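Local coordinates for protein carboxylic ester hydrolase (PDB 7K4O) that hydrolyses carboxylic esters as a fungal tannin acyl hydrolase of the serine esterase class, probably releasing gallic acid from tannins, at residues A53-C58 with G109-G114; S225-K230 with V374-L379; G318-F323 with W542-D547. All coordinates share one frame; numbering follows the deposited sequence.

Interaction 1: residues A53-C58 with G109-G114; sequences ATINYC and GGVMYG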
loop_
_atom_site.group_PDB
_atom_site.type_symbol
_atom_site.label_atom_id
_atom_site.label_comp_id
_atom_site.label_asym_id
_atom_site.label_seq_id
_atom_site.Cartn_x
_atom_site.Cartn_y
_atom_site.Cartn_z
ATOM N N ALA A 53 15.812 7.358 -14.868
ATOM C CA ALA A 53 17.262 7.531 -14.676
ATOM C C ALA A 53 18.022 6.419 -15.373
ATOM O O ALA A 53 17.463 5.393 -15.698
ATOM C CB ALA A 53 17.631 7.564 -13.207
ATOM N N THR A 54 19.321 6.605 -15.443
ATOM C CA THR A 54 20.279 5.560 -15.818
ATOM C C THR A 54 21.232 5.349 -14.655
ATOM O O THR A 54 21.814 6.346 -14.163
ATOM C CB THR A 54 21.041 5.921 -17.110
ATOM O OG1 THR A 54 20.068 6.146 -18.125
ATOM C CG2 THR A 54 21.929 4.808 -17.571
ATOM N N ILE A 55 21.348 4.114 -14.172
ATOM C CA ILE A 55 22.105 3.849 -12.905
ATOM C C ILE A 55 23.196 2.822 -13.112
ATOM O O ILE A 55 23.107 1.954 -14.000
ATOM C CB ILE A 55 21.163 3.445 -11.748
ATOM C CG1 ILE A 55 20.368 2.203 -12.089
ATOM C CG2 ILE A 55 20.252 4.604 -11.435
ATOM C CD1 ILE A 55 19.502 1.698 -10.941
ATOM N N ASN A 56 24.220 2.905 -12.259
ATOM C CA ASN A 56 25.292 1.909 -12.140
ATOM C C ASN A 56 25.276 1.410 -10.692
ATOM O O ASN A 56 25.107 2.270 -9.786
ATOM C CB ASN A 56 26.677 2.526 -12.391
ATOM C CG ASN A 56 26.709 3.262 -13.716
ATOM O OD1 ASN A 56 26.414 2.700 -14.747
ATOM N ND2 ASN A 56 27.059 4.529 -13.693
ATOM N N TYR A 57 25.501 0.128 -10.476
ATOM C CA TYR A 57 25.534 -0.420 -9.096
ATOM C C TYR A 57 26.192 -1.763 -9.046
ATOM O O TYR A 57 26.425 -2.428 -10.073
ATOM C CB TYR A 57 24.097 -0.446 -8.536
ATOM C CG TYR A 57 23.110 -1.265 -9.324
ATOM C CD1 TYR A 57 22.410 -0.699 -10.370
ATOM C CD2 TYR A 57 22.912 -2.611 -9.037
ATOM C CE1 TYR A 57 21.506 -1.443 -11.125
ATOM C CE2 TYR A 57 22.008 -3.359 -9.779
ATOM C CZ TYR A 57 21.332 -2.782 -10.825
ATOM O OH TYR A 57 20.459 -3.564 -11.544
ATOM N N CYS A 58 26.463 -2.183 -7.830
ATOM C CA CYS A 58 26.903 -3.516 -7.463
ATOM C C CYS A 58 25.703 -4.289 -6.966
ATOM O O CYS A 58 25.166 -3.917 -5.894
ATOM C CB CYS A 58 27.969 -3.472 -6.401
ATOM S SG CYS A 58 28.647 -5.097 -6.054
ATOM N N GLY A 109 15.005 2.987 -7.189
ATOM C CA GLY A 109 14.553 4.232 -6.580
ATOM C C GLY A 109 15.455 4.637 -5.425
ATOM O O GLY A 109 15.329 5.789 -4.979
ATOM N N GLY A 110 16.247 3.740 -4.880
ATOM C CA GLY A 110 17.264 4.107 -3.888
ATOM C C GLY A 110 18.589 4.444 -4.533
ATOM O O GLY A 110 19.198 5.468 -4.210
ATOM N N VAL A 111 19.039 3.581 -5.407
ATOM C CA VAL A 111 20.390 3.713 -6.027
ATOM C C VAL A 111 20.476 5.075 -6.724
ATOM O O VAL A 111 21.524 5.740 -6.609
ATOM C CB VAL A 111 20.663 2.573 -6.997
ATOM C CG1 VAL A 111 21.920 2.832 -7.814
ATOM C CG2 VAL A 111 20.747 1.257 -6.259
ATOM N N MET A 112 19.401 5.532 -7.339
ATOM C CA MET A 112 19.486 6.807 -8.100
ATOM C C MET A 112 19.592 8.005 -7.140
ATOM O O MET A 112 19.976 9.093 -7.621
ATOM C CB MET A 112 18.330 6.982 -9.065
ATOM C CG MET A 112 17.014 7.223 -8.387
ATOM S SD MET A 112 15.647 7.547 -9.532
ATOM C CE MET A 112 15.608 6.054 -10.495
ATOM N N TYR A 113 19.306 7.851 -5.842
ATOM C CA TYR A 113 19.529 8.898 -4.809
ATOM C C TYR A 113 20.738 8.550 -3.940
ATOM O O TYR A 113 20.865 9.078 -2.828
ATOM C CB TYR A 113 18.241 9.115 -4.017
ATOM C CG TYR A 113 17.176 9.775 -4.823
ATOM C CD1 TYR A 113 17.228 11.126 -5.160
ATOM C CD2 TYR A 113 16.168 9.033 -5.399
ATOM C CE1 TYR A 113 16.265 11.697 -5.984
ATOM C CE2 TYR A 113 15.239 9.591 -6.262
ATOM C CZ TYR A 113 15.273 10.940 -6.559
ATOM O OH TYR A 113 14.344 11.529 -7.381
ATOM N N GLY A 114 21.651 7.715 -4.422
ATOM C CA GLY A 114 22.882 7.362 -3.710
ATOM C C GLY A 114 22.664 6.554 -2.459
ATOM O O GLY A 114 23.504 6.614 -1.532
#

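Interaction 2: residues S225-K230 with V374-L379; sequences SNVVEK and VTYDTL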
loop_
_atom_site.group_PDB
_atom_site.type_symbol
_atom_site.label_atom_id
_atom_site.label_comp_id
_atom_site.label_asym_id
_atom_site.label_seq_id
_atom_site.Cartn_x
_atom_site.Cartn_y
_atom_site.Cartn_z
ATOM N N SER A 225 -18.522 -7.178 -1.691
ATOM C CA SER A 225 -19.255 -7.056 -2.980
ATOM C C SER A 225 -19.884 -8.410 -3.382
ATOM O O SER A 225 -21.060 -8.423 -3.788
ATOM C CB SER A 225 -18.362 -6.558 -4.052
ATOM O OG SER A 225 -18.019 -5.206 -3.808
ATOM N N ASN A 226 -19.135 -9.492 -3.313
ATOM C CA ASN A 226 -19.638 -10.860 -3.592
ATOM C C ASN A 226 -20.875 -11.136 -2.724
ATOM O O ASN A 226 -21.903 -11.669 -3.259
ATOM C CB ASN A 226 -18.609 -11.934 -3.288
ATOM C CG ASN A 226 -17.444 -12.069 -4.235
ATOM O OD1 ASN A 226 -16.383 -12.543 -3.816
ATOM N ND2 ASN A 226 -17.611 -11.700 -5.494
ATOM N N VAL A 227 -20.825 -10.815 -1.437
ATOM C CA VAL A 227 -21.919 -11.174 -0.508
ATOM C C VAL A 227 -23.117 -10.246 -0.750
ATOM O O VAL A 227 -24.275 -10.698 -0.613
ATOM C CB VAL A 227 -21.418 -11.209 0.936
ATOM C CG1 VAL A 227 -22.561 -11.370 1.905
ATOM C CG2 VAL A 227 -20.382 -12.330 1.095
ATOM N N VAL A 228 -22.878 -9.006 -1.155
ATOM C CA VAL A 228 -23.989 -8.088 -1.541
ATOM C C VAL A 228 -24.725 -8.708 -2.737
ATOM O O VAL A 228 -25.974 -8.714 -2.737
ATOM C CB VAL A 228 -23.502 -6.672 -1.902
ATOM C CG1 VAL A 228 -24.619 -5.864 -2.560
ATOM C CG2 VAL A 228 -22.978 -5.936 -0.672
ATOM N N GLU A 229 -23.991 -9.143 -3.737
ATOM C CA GLU A 229 -24.587 -9.721 -4.966
ATOM C C GLU A 229 -25.408 -10.959 -4.562
ATOM O O GLU A 229 -26.541 -11.131 -5.072
ATOM C CB GLU A 229 -23.516 -10.085 -5.974
ATOM C CG GLU A 229 -22.837 -8.869 -6.564
ATOM C CD GLU A 229 -21.595 -9.139 -7.384
ATOM O OE1 GLU A 229 -21.102 -10.285 -7.426
ATOM O OE2 GLU A 229 -21.150 -8.183 -8.032
ATOM N N LYS A 230 -24.860 -11.814 -3.717
ATOM C CA LYS A 230 -25.580 -13.038 -3.262
ATOM C C LYS A 230 -26.823 -12.636 -2.480
ATOM O O LYS A 230 -27.900 -13.222 -2.710
ATOM C CB LYS A 230 -24.748 -13.875 -2.292
ATOM C CG LYS A 230 -23.752 -14.843 -2.894
ATOM C CD LYS A 230 -22.882 -15.441 -1.791
ATOM C CE LYS A 230 -23.659 -16.026 -0.626
ATOM N NZ LYS A 230 -24.244 -17.323 -1.014
ATOM N N VAL A 374 -22.496 -17.852 3.555
ATOM C CA VAL A 374 -21.753 -16.627 3.985
ATOM C C VAL A 374 -22.661 -15.402 3.857
ATOM O O VAL A 374 -23.145 -15.135 2.780
ATOM C CB VAL A 374 -20.440 -16.490 3.202
ATOM C CG1 VAL A 374 -19.705 -15.214 3.611
ATOM C CG2 VAL A 374 -19.557 -17.710 3.382
ATOM N N THR A 375 -22.872 -14.725 4.967
ATOM C CA THR A 375 -23.740 -13.562 5.129
ATOM C C THR A 375 -22.897 -12.352 5.533
ATOM O O THR A 375 -21.712 -12.545 5.888
ATOM C CB THR A 375 -24.817 -13.818 6.179
ATOM O OG1 THR A 375 -24.259 -13.925 7.493
ATOM C CG2 THR A 375 -25.652 -15.036 5.827
ATOM N N TYR A 376 -23.525 -11.199 5.594
ATOM C CA TYR A 376 -22.901 -10.009 6.213
ATOM C C TYR A 376 -22.363 -10.366 7.604
ATOM O O TYR A 376 -21.267 -9.893 7.993
ATOM C CB TYR A 376 -23.860 -8.821 6.275
ATOM C CG TYR A 376 -24.387 -8.367 4.930
ATOM C CD1 TYR A 376 -23.643 -8.448 3.764
ATOM C CD2 TYR A 376 -25.687 -7.877 4.826
ATOM C CE1 TYR A 376 -24.144 -8.004 2.547
ATOM C CE2 TYR A 376 -26.195 -7.419 3.623
ATOM C CZ TYR A 376 -25.426 -7.464 2.480
ATOM O OH TYR A 376 -25.931 -7.050 1.278
ATOM N N ASP A 377 -23.126 -11.093 8.425
ATOM C CA ASP A 377 -22.681 -11.417 9.799
ATOM C C ASP A 377 -21.462 -12.360 9.766
ATOM O O ASP A 377 -20.620 -12.224 10.689
ATOM C CB ASP A 377 -23.836 -12.022 10.622
ATOM C CG ASP A 377 -24.889 -11.023 11.074
ATOM O OD1 ASP A 377 -24.679 -9.807 10.965
ATOM O OD2 ASP A 377 -25.979 -11.488 11.544
ATOM N N THR A 378 -21.359 -13.270 8.802
ATOM C CA THR A 378 -20.176 -14.164 8.666
ATOM C C THR A 378 -18.948 -13.245 8.453
ATOM O O THR A 378 -17.891 -13.504 9.085
ATOM C CB THR A 378 -20.275 -15.111 7.474
ATOM O OG1 THR A 378 -21.545 -15.780 7.511
ATOM C CG2 THR A 378 -19.189 -16.160 7.394
ATOM N N LEU A 379 -19.090 -12.253 7.588
ATOM C CA LEU A 379 -17.961 -11.304 7.292
ATOM C C LEU A 379 -17.607 -10.540 8.575
ATOM O O LEU A 379 -16.396 -10.401 8.905
ATOM C CB LEU A 379 -18.335 -10.343 6.161
ATOM C CG LEU A 379 -18.657 -10.978 4.816
ATOM C CD1 LEU A 379 -18.897 -9.912 3.781
ATOM C CD2 LEU A 379 -17.584 -11.923 4.325
#

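Interaction 3: residues G318-F323 with W542-D547; sequences GRRVYF and WHYDLD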
loop_
_atom_site.group_PDB
_atom_site.type_symbol
_atom_site.label_atom_id
_atom_site.label_comp_id
_atom_site.label_asym_id
_atom_site.label_seq_id
_atom_site.Cartn_x
_atom_site.Cartn_y
_atom_site.Cartn_z
ATOM N N GLY A 318 -28.097 -3.670 11.064
ATOM C CA GLY A 318 -27.853 -2.327 10.491
ATOM C C GLY A 318 -26.656 -1.587 11.107
ATOM O O GLY A 318 -26.478 -0.398 10.802
ATOM N N ARG A 319 -25.825 -2.233 11.923
ATOM C CA ARG A 319 -24.670 -1.552 12.554
ATOM C C ARG A 319 -23.487 -1.641 11.595
ATOM O O ARG A 319 -23.277 -2.686 10.969
ATOM C CB ARG A 319 -24.333 -2.190 13.900
ATOM C CG ARG A 319 -25.432 -2.047 14.960
ATOM C CD ARG A 319 -25.076 -2.867 16.199
ATOM N NE ARG A 319 -25.056 -4.307 15.860
ATOM C CZ ARG A 319 -25.344 -5.321 16.702
ATOM N NH1 ARG A 319 -25.612 -5.105 17.980
ATOM N NH2 ARG A 319 -25.351 -6.564 16.257
ATOM N N ARG A 320 -22.710 -0.557 11.528
ATOM C CA ARG A 320 -21.584 -0.496 10.565
ATOM C C ARG A 320 -20.394 -1.311 11.088
ATOM O O ARG A 320 -19.952 -1.054 12.218
ATOM C CB ARG A 320 -21.133 0.941 10.330
ATOM C CG ARG A 320 -20.057 1.007 9.243
ATOM C CD ARG A 320 -19.617 2.420 8.933
ATOM N NE ARG A 320 -20.503 3.137 8.032
ATOM C CZ ARG A 320 -20.465 3.100 6.722
ATOM N NH1 ARG A 320 -19.642 2.287 6.077
ATOM N NH2 ARG A 320 -21.308 3.884 6.039
ATOM N N VAL A 321 -19.898 -2.184 10.244
ATOM C CA VAL A 321 -18.696 -3.015 10.520
ATOM C C VAL A 321 -17.451 -2.378 9.885
ATOM O O VAL A 321 -16.391 -2.387 10.554
ATOM C CB VAL A 321 -18.882 -4.441 10.008
ATOM C CG1 VAL A 321 -17.744 -5.310 10.510
ATOM C CG2 VAL A 321 -20.250 -5.023 10.417
ATOM N N TYR A 322 -17.550 -1.928 8.647
ATOM C CA TYR A 322 -16.387 -1.318 7.968
ATOM C C TYR A 322 -16.917 -0.326 6.929
ATOM O O TYR A 322 -18.105 -0.003 6.917
ATOM C CB TYR A 322 -15.455 -2.409 7.425
ATOM C CG TYR A 322 -13.998 -1.977 7.243
ATOM C CD1 TYR A 322 -13.358 -1.260 8.232
ATOM C CD2 TYR A 322 -13.303 -2.260 6.077
ATOM C CE1 TYR A 322 -12.047 -0.810 8.059
ATOM C CE2 TYR A 322 -11.966 -1.880 5.923
ATOM C CZ TYR A 322 -11.351 -1.164 6.929
ATOM O OH TYR A 322 -10.051 -0.723 6.721
ATOM N N PHE A 323 -16.041 0.114 6.052
ATOM C CA PHE A 323 -16.323 1.051 4.940
ATOM C C PHE A 323 -15.717 0.459 3.710
ATOM O O PHE A 323 -14.931 -0.500 3.752
ATOM C CB PHE A 323 -15.862 2.470 5.279
ATOM C CG PHE A 323 -14.524 2.519 5.986
ATOM C CD1 PHE A 323 -13.378 2.277 5.269
ATOM C CD2 PHE A 323 -14.445 2.756 7.334
ATOM C CE1 PHE A 323 -12.158 2.232 5.918
ATOM C CE2 PHE A 323 -13.216 2.785 7.973
ATOM C CZ PHE A 323 -12.092 2.501 7.254
ATOM N N TRP A 542 -15.262 11.353 5.877
ATOM C CA TRP A 542 -14.150 10.368 5.871
ATOM C C TRP A 542 -14.086 9.622 7.199
ATOM O O TRP A 542 -13.131 8.812 7.363
ATOM C CB TRP A 542 -12.801 11.072 5.643
ATOM C CG TRP A 542 -12.560 11.601 4.274
ATOM C CD1 TRP A 542 -12.734 12.888 3.853
ATOM C CD2 TRP A 542 -12.014 10.887 3.155
ATOM N NE1 TRP A 542 -12.405 13.001 2.540
ATOM C CE2 TRP A 542 -11.923 11.798 2.081
ATOM C CE3 TRP A 542 -11.666 9.559 2.939
ATOM C CZ2 TRP A 542 -11.476 11.411 0.827
ATOM C CZ3 TRP A 542 -11.205 9.173 1.705
ATOM C CH2 TRP A 542 -11.105 10.092 0.655
ATOM N N HIS A 543 -14.940 9.959 8.150
ATOM C CA HIS A 543 -14.863 9.402 9.517
ATOM C C HIS A 543 -16.034 8.452 9.707
ATOM O O HIS A 543 -17.180 8.859 9.425
ATOM C CB HIS A 543 -14.888 10.481 10.563
ATOM C CG HIS A 543 -13.674 11.356 10.561
ATOM N ND1 HIS A 543 -13.667 12.589 11.191
ATOM C CD2 HIS A 543 -12.429 11.167 10.056
ATOM C CE1 HIS A 543 -12.458 13.129 11.066
ATOM N NE2 HIS A 543 -11.678 12.283 10.365
ATOM N N TYR A 544 -15.767 7.266 10.219
ATOM C CA TYR A 544 -16.793 6.210 10.358
ATOM C C TYR A 544 -16.858 5.711 11.792
ATOM O O TYR A 544 -15.868 5.500 12.462
ATOM C CB TYR A 544 -16.573 5.088 9.360
ATOM C CG TYR A 544 -16.728 5.563 7.945
ATOM C CD1 TYR A 544 -17.973 5.622 7.362
ATOM C CD2 TYR A 544 -15.642 6.048 7.218
ATOM C CE1 TYR A 544 -18.153 6.086 6.071
ATOM C CE2 TYR A 544 -15.799 6.517 5.923
ATOM C CZ TYR A 544 -17.071 6.561 5.355
ATOM O OH TYR A 544 -17.241 7.018 4.087
ATOM N N ASP A 545 -18.102 5.526 12.255
ATOM C CA ASP A 545 -18.390 4.927 13.562
ATOM C C ASP A 545 -18.663 3.438 13.339
ATOM O O ASP A 545 -19.737 3.071 12.760
ATOM C CB ASP A 545 -19.576 5.625 14.222
ATOM C CG ASP A 545 -19.985 4.973 15.530
ATOM O OD1 ASP A 545 -19.219 4.174 16.088
ATOM O OD2 ASP A 545 -21.096 5.265 15.966
ATOM N N LEU A 546 -17.715 2.571 13.701
ATOM C CA LEU A 546 -17.882 1.117 13.465
ATOM C C LEU A 546 -18.630 0.528 14.664
ATOM O O LEU A 546 -18.046 -0.210 15.492
ATOM C CB LEU A 546 -16.502 0.465 13.261
ATOM C CG LEU A 546 -15.675 1.117 12.143
ATOM C CD1 LEU A 546 -14.440 0.289 11.833
ATOM C CD2 LEU A 546 -16.476 1.261 10.864
ATOM N N ASP A 547 -19.904 0.899 14.796
ATOM C CA ASP A 547 -20.670 0.551 16.013
ATOM C C ASP A 547 -21.074 -0.934 16.047
ATOM O O ASP A 547 -21.533 -1.361 17.107
ATOM C CB ASP A 547 -21.893 1.468 16.116
ATOM C CG ASP A 547 -22.892 1.284 14.996
ATOM O OD1 ASP A 547 -22.513 1.216 13.821
ATOM O OD2 ASP A 547 -24.095 1.266 15.314
#

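Interaction 1: residues A53-C58 with G109-G114
I55 and V111 cross at about a right angle, and this crossing sets the pattern of the contact. V111 has CG1 anti to its backbone N (chi1 170°), which puts that methyl against the strand: it lies 4.1 Å from CB of I55 and 4.0 Å from CB of Y57, and also rests near the carbonyl oxygen of N56. I55 holds CG1 in the crowded position between N and carbonyl carbon, so its CG2 branch, beside the backbone N, is left to meet CB of M112 at 3.9 Å; those two chains cross obliquely. The helix that carries V111 closes in a Schellman motif with G114, at positive phi, as the C-prime residue: the backbone N of the residue after G114 bonds back to G110 O, and G114 N donates to V111 O at 2.9 Å, within a type I turn that starts at V111. The M112 chain bends at chi3 (60°), and the turn brings CE to 3.7 Å from CB of A53. Alternate residues A53, I55 and Y57 thus offer one side of strand 50-66 to the end of helix 108-111. That strand belongs to the mixed nine-stranded sheet, next to strand 28-47, on whose V45 M112 also packs, and strand 74-81, whose W79 touches V111 and stacks on the Y57 ring.

Interaction 2: residues S225-K230 with V374-L379
The N-terminal turn of helix 376-390 and the loop residues just before it pack against helix 224-232, and the incoming helix opens with a capping box. The box is reciprocal: T378 N donates to OG1 of T375, the N-cap, at 3.2 Å, while T375 N donates to OG1 of T378 along an almost straight line (175°). Both bonds stay within 374-379, so the meeting with 225-230 rests on apolar contacts. V227 carries the largest share, with 94 Å² buried. Its CG1, anti to the backbone N, reaches CD1 of Y376 at 3.6 Å, the two side chains sliding past each other in opposite directions. Its CG2 meets L379 tip to tip, 3.9 Å from CD1, and touches V374 CG1 where those side chains cross at about a right angle. Y376 continues obliquely across V228, whose CG2 lies 4.0 Å from Y376 CE1. The Y376 hydroxyl comes closer still, OH lying 3.6 Å from V228 CA and 3.7 Å from V228 CG2. T308 of helix 300-310 touches both V228 and Y376, so a third helix adjoins the contact. Among polar groups, K230 is bent at chi3 and chi4; its NZ makes a weak hydrogen bond to L371 O, and its CE sits 3.6 Å from V374 O.

Interaction 3: residues G318-F323 with W542-D547
F323 and Y544 form the aromatic part of the apolar centre, with L546 beside them. CB of F323 sits over the Y544 face, 4.0 Å from the ring centroid and only 7° off the normal, a CH-pi contact. The two rings themselves meet obliquely, planes 36° apart, with F323 CD2 3.5 Å from Y544 CD2. F323 achieves this with CG in the crowded position between N and carbonyl carbon. L546, the centre of an inverse gamma turn with a weak bond from D547 N to D545 O, fills the adjoining ground: CD2 approaches F323 CD2 only loosely, while CD1 lies at the edge of the Y322 ring, 4.1 Å from its CD1, the two side chains pointing the same way.

Outward, R320 lies against this core, its CG and CD on L546 CD2 and its guanidinium on Y544. The chain, bent at chi3, places Y544 CD1 over one face of the guanidinium, 3.6 Å from CZ, although the two planes are 56° apart. NH1 donates to Y322 O on a lone pair at 2.9 Å, nearly in the guanidinium plane, which would fix the group's rotation. At the polar edge R320 N donates to D547 OD1 at 2.9 Å, meeting it from above the carboxylate plane. The aliphatic CG of R319 rests near D547 OD2, while its charged NE turns to D315 in a salt bridge.

These loops, which follow helices 300-310 and 536-541, therefore join through mixed chemistry. Burial leaves V321 O without a polar partner, beside L546 methyls, whereas the D547 carboxylate grips a backbone N-H rather than either arginine's charged group.

From the N terminus, interaction 1 comes first: strand 50-66 is met by the end of helix 108-111, closing a loop of 50 residues before either other contact begins. Interaction 2 then opens at helix 224-232 and closes at helix 376-390, across 143 residues. Interaction 3 starts inside that loop, at 318-323, and ends at 542-547 near the C terminus, so interactions 2 and 3 cross. They share one side of the chain, centres 16 Å apart, and V321 also packs on K380 and M383 of helix 376-390. Interaction 1 lies beyond the chain's centre, 47 Å and 44 Å from them between centres, in the region of the large sheet.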